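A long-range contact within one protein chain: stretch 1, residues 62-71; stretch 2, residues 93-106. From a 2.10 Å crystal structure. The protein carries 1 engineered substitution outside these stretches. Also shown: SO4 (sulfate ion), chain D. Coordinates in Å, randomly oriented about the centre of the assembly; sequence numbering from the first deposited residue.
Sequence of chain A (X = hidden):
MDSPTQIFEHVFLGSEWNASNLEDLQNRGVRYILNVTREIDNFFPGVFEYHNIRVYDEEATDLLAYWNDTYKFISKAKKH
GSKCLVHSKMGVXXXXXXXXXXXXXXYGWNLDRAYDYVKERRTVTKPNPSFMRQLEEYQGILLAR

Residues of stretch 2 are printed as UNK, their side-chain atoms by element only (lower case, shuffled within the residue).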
# COMPACT_ATOMS: atom_id res chain seq x y z
N ASP A 62 -12.71 2.85 -7.28
CA ASP A 62 -11.73 3.56 -8.09
C ASP A 62 -10.53 3.97 -7.22
O ASP A 62 -10.51 5.06 -6.66
CB ASP A 62 -12.36 4.77 -8.76
CG ASP A 62 -11.39 5.67 -9.50
OD1 ASP A 62 -10.21 5.30 -9.68
OD2 ASP A 62 -11.80 6.78 -9.89
N LEU A 63 -9.55 3.08 -7.13
CA LEU A 63 -8.35 3.32 -6.33
C LEU A 63 -7.40 4.28 -7.02
O LEU A 63 -6.66 5.03 -6.38
CB LEU A 63 -7.63 2.00 -6.07
CG LEU A 63 -7.78 1.36 -4.69
CD1 LEU A 63 -6.80 0.20 -4.55
CD2 LEU A 63 -7.59 2.40 -3.60
N LEU A 64 -7.43 4.24 -8.35
CA LEU A 64 -6.66 5.15 -9.19
C LEU A 64 -6.77 6.59 -8.70
O LEU A 64 -5.75 7.27 -8.55
CB LEU A 64 -7.13 5.05 -10.64
CG LEU A 64 -6.31 5.77 -11.71
CD1 LEU A 64 -4.84 5.81 -11.34
CD2 LEU A 64 -6.49 5.09 -13.06
N ALA A 65 -7.98 7.05 -8.42
CA ALA A 65 -8.19 8.39 -7.91
C ALA A 65 -7.44 8.66 -6.61
O ALA A 65 -7.26 9.82 -6.22
CB ALA A 65 -9.68 8.65 -7.74
N TYR A 66 -6.98 7.64 -5.90
CA TYR A 66 -6.34 7.89 -4.61
C TYR A 66 -4.83 7.67 -4.62
O TYR A 66 -4.22 7.82 -3.55
CB TYR A 66 -6.92 6.97 -3.54
CG TYR A 66 -8.39 7.05 -3.25
CD1 TYR A 66 -9.31 6.28 -3.96
CD2 TYR A 66 -8.88 7.89 -2.26
CE1 TYR A 66 -10.66 6.35 -3.69
CE2 TYR A 66 -10.23 7.97 -1.98
CZ TYR A 66 -11.12 7.20 -2.70
OH TYR A 66 -12.47 7.28 -2.42
N TRP A 67 -4.19 7.30 -5.74
CA TRP A 67 -2.80 6.88 -5.63
C TRP A 67 -1.85 8.07 -5.41
O TRP A 67 -0.73 7.85 -4.91
CB TRP A 67 -2.23 6.04 -6.71
CG TRP A 67 -2.83 4.91 -7.42
CD1 TRP A 67 -2.94 4.93 -8.78
CD2 TRP A 67 -3.39 3.65 -7.03
NE1 TRP A 67 -3.53 3.78 -9.26
CE2 TRP A 67 -3.81 2.98 -8.19
CE3 TRP A 67 -3.56 3.05 -5.78
CZ2 TRP A 67 -4.40 1.71 -8.15
CZ3 TRP A 67 -4.15 1.80 -5.75
CH2 TRP A 67 -4.56 1.15 -6.92
N ASN A 68 -2.22 9.30 -5.74
CA ASN A 68 -1.29 10.40 -5.48
C ASN A 68 -1.34 10.82 -4.01
O ASN A 68 -0.35 11.26 -3.44
CB ASN A 68 -1.58 11.59 -6.40
CG ASN A 68 -0.84 12.85 -5.99
OD1 ASN A 68 -1.39 13.69 -5.28
ND2 ASN A 68 0.40 13.00 -6.45
N ASP A 69 -2.51 10.62 -3.41
CA ASP A 69 -2.71 10.77 -1.98
C ASP A 69 -1.85 9.74 -1.24
O ASP A 69 -1.17 10.04 -0.26
CB ASP A 69 -4.17 10.53 -1.60
CG ASP A 69 -5.11 11.65 -1.96
OD1 ASP A 69 -4.67 12.62 -2.62
OD2 ASP A 69 -6.30 11.57 -1.58
N THR A 70 -1.93 8.51 -1.73
CA THR A 70 -1.13 7.42 -1.17
C THR A 70 0.35 7.71 -1.40
O THR A 70 1.18 7.57 -0.50
CB THR A 70 -1.54 6.07 -1.76
OG1 THR A 70 -1.37 6.06 -3.18
CG2 THR A 70 -3.04 5.83 -1.55
N TYR A 71 0.66 8.16 -2.61
CA TYR A 71 2.01 8.58 -2.92
C TYR A 71 2.52 9.61 -1.91
O TYR A 71 3.62 9.46 -1.38
CB TYR A 71 2.10 9.19 -4.33
CG TYR A 71 3.52 9.60 -4.67
CD1 TYR A 71 4.45 8.65 -5.09
CD2 TYR A 71 3.95 10.92 -4.58
CE1 TYR A 71 5.74 9.00 -5.40
CE2 TYR A 71 5.25 11.28 -4.89
CZ TYR A 71 6.14 10.31 -5.30
OH TYR A 71 7.44 10.65 -5.62
N UNK A 93 -5.17 -7.18 -2.21
CA UNK A 93 -5.76 -6.44 -3.33
C UNK A 93 -5.67 -4.94 -3.17
O UNK A 93 -4.95 -4.24 -3.90
o UNK A 93 -7.84 -6.29 -4.59
c UNK A 93 -7.22 -6.89 -3.48
N UNK A 94 -6.38 -4.37 -2.20
CA UNK A 94 -6.33 -2.91 -2.03
C UNK A 94 -4.93 -2.43 -1.67
O UNK A 94 -4.42 -1.45 -2.22
c UNK A 94 -7.32 -2.47 -0.95
n UNK A 94 -11.18 -2.48 2.24
c UNK A 94 -9.68 -2.30 -0.15
n UNK A 94 -9.73 -3.45 0.75
n UNK A 94 -10.40 -4.61 2.60
c UNK A 94 -8.78 -2.56 -1.36
c UNK A 94 -10.44 -3.51 1.86
N UNK A 95 -4.29 -3.11 -0.72
CA UNK A 95 -2.96 -2.73 -0.28
C UNK A 95 -1.91 -3.05 -1.35
O UNK A 95 -1.07 -2.20 -1.63
c UNK A 95 -2.60 -3.42 1.03
o UNK A 95 -2.89 -4.81 1.01
N UNK A 96 -1.99 -4.25 -1.93
CA UNK A 96 -1.00 -4.67 -2.91
C UNK A 96 -0.99 -3.73 -4.12
O UNK A 96 0.08 -3.27 -4.52
c UNK A 96 -1.22 -6.11 -3.36
N UNK A 97 -2.17 -3.45 -4.65
CA UNK A 97 -2.32 -2.57 -5.80
C UNK A 97 -1.71 -1.20 -5.53
O UNK A 97 -0.97 -0.67 -6.36
c UNK A 97 -3.81 -2.39 -6.15
o UNK A 97 -4.50 -3.62 -6.06
N UNK A 98 -2.03 -0.64 -4.37
CA UNK A 98 -1.50 0.66 -3.98
C UNK A 98 0.02 0.65 -3.98
O UNK A 98 0.67 1.55 -4.51
c UNK A 98 -1.43 2.42 -2.19
c UNK A 98 -2.00 1.07 -2.58
o UNK A 98 -3.42 1.20 -2.60
N UNK A 99 0.59 -0.40 -3.39
CA UNK A 99 2.04 -0.53 -3.34
C UNK A 99 2.63 -0.64 -4.74
O UNK A 99 3.67 -0.05 -5.05
c UNK A 99 2.48 -1.74 -2.50
c UNK A 99 2.23 -1.51 -1.02
c UNK A 99 3.95 -2.04 -2.75
N UNK A 100 1.96 -1.38 -5.63
CA UNK A 100 2.49 -1.53 -6.98
C UNK A 100 2.52 -0.18 -7.70
O UNK A 100 3.49 0.15 -8.37
c UNK A 100 0.61 -4.84 -7.42
c UNK A 100 2.02 -2.37 -9.29
c UNK A 100 1.86 -4.00 -7.39
c UNK A 100 1.68 -2.54 -7.81
N UNK A 101 1.45 0.59 -7.55
CA UNK A 101 1.32 1.91 -8.14
C UNK A 101 2.40 2.86 -7.62
O UNK A 101 2.97 3.63 -8.39
c UNK A 101 -0.05 2.50 -7.85
N UNK A 102 2.66 2.83 -6.32
CA UNK A 102 3.68 3.72 -5.78
C UNK A 102 5.04 3.45 -6.42
O UNK A 102 5.76 4.38 -6.79
c UNK A 102 7.11 5.69 -2.56
c UNK A 102 3.78 3.58 -4.26
c UNK A 102 7.17 4.32 -2.71
o UNK A 102 8.18 6.37 -2.01
c UNK A 102 4.95 4.32 -3.66
c UNK A 102 5.98 6.39 -2.95
c UNK A 102 6.10 3.64 -3.25
c UNK A 102 4.92 5.70 -3.50
N UNK A 103 5.39 2.18 -6.56
CA UNK A 103 6.65 1.77 -7.16
C UNK A 103 6.76 2.21 -8.61
O UNK A 103 7.82 2.68 -9.06
c UNK A 103 6.84 0.26 -7.04
N UNK A 104 5.67 2.09 -9.37
CA UNK A 104 5.64 2.60 -10.74
C UNK A 104 5.96 4.09 -10.76
O UNK A 104 6.85 4.56 -11.47
c UNK A 104 3.93 0.98 -11.77
c UNK A 104 4.26 2.39 -11.35
s UNK A 104 2.17 0.72 -12.11
c UNK A 104 1.93 1.72 -13.56
N UNK A 105 5.22 4.83 -9.95
CA UNK A 105 5.42 6.27 -9.84
C UNK A 105 6.81 6.63 -9.33
O UNK A 105 7.53 7.41 -9.94
c UNK A 105 2.99 8.99 -8.70
c UNK A 105 4.36 6.88 -8.92
c UNK A 105 4.37 8.41 -8.95
n UNK A 105 3.94 11.24 -9.14
c UNK A 105 3.10 10.43 -8.21
N UNK A 106 7.17 6.05 -8.19
CA UNK A 106 8.38 6.41 -7.46
C UNK A 106 9.65 6.04 -8.21
O UNK A 106 10.53 6.89 -8.39
c UNK A 106 8.37 5.75 -6.08
o UNK A 106 9.03 8.14 -4.22
o UNK A 106 10.86 7.99 -5.41
c UNK A 106 9.82 7.48 -4.92
c UNK A 106 9.57 6.02 -5.20
S SO4 D . -7.81 -6.77 0.68
O1 SO4 D . -8.14 -6.80 2.10
O2 SO4 D . -8.46 -7.86 -0.04
O3 SO4 D . -8.25 -5.49 0.10
O4 SO4 D . -6.35 -6.89 0.53
O HOH W 1 0.55 4.45 -4.51

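Position 93 carries one carbon and then one oxygen, and it has no contact with stretch 1; it is Ser-93, whose N donates to sulfate O4 at 3.0 Å. Position 94 has three carbons, a nitrogen, and a carbon bearing two more nitrogens, and its backbone O lies 3.7 Å from Leu-63 CD1. The guanidinium makes it Arg-94; its NE donates to sulfate O3 at 2.6 Å.

Position 95, again one carbon and one oxygen, points away from stretch 1 and is Ser-95. A lone carbon at position 96, out of reach, gives Ala-96. At position 97 the CB of a carbon-oxygen side chain packs 3.7 Å from Trp-67 CH2: Ser-97.

Position 98 has a first carbon carrying one oxygen, which sits at the edge of the Trp-67 indole, and one carbon, which packs against Thr-70. This is Thr-98; its OG1 is 3.3 Å from Trp-67 CZ3, and its CG2 lies 3.7 Å from Thr-70 CB. Position 99, a carbon forked into two carbons, faces away: Val-99. Position 100 has four carbons, forked at the first with one arm two carbons long, and is Ile-100, also without contact.

The single carbon of position 101 stands over the face of the Trp-67 five-membered ring and identifies Ala-101, its CB 3.6 Å from Trp-67 CD2, close enough for a CH-pi contact. Position 102 has one carbon followed by a six-carbon ring that bears an oxygen and touches the Tyr-71 ring, hence Tyr-102; its CD1 is 3.4 Å from Tyr-71 CD1, the two rings meeting obliquely with planes at 39°.

Position 103, one carbon directed away, is Ala-103. Two carbons, a sulfur and a final carbon make position 104 Met-104, out of reach. At position 105 four carbons in a row ending in nitrogen pass over the face of the Tyr-71 ring: Lys-105, whose CE lies 3.7 Å from Tyr-71 CG, and whose NZ continues above the same ring in a cation-pi arrangement. Position 106 has three carbons, the third carrying two oxygens, one of them near the Tyr-71 hydroxyl: Glu-106, with OE1 3.3 Å from Tyr-71 OH.

The two helices cross at 74°, their axes 9.7 Å apart at closest approach. The contact works mainly by packing, with no clear direct hydrogen bond across it. Small side chains at 97 and 101 leave room for the Trp-67 indole to lie against the helix, and Tyr-71 is covered by Lys-105 while it meets Tyr-102. Between these aromatic contacts, water 1 donates to Thr-70 OG1 at 2.8 Å and to Thr-98 O at 2.9 Å, bridging the two stretches.

Stretch 2 93-106: SRSASTVIAYAMKE
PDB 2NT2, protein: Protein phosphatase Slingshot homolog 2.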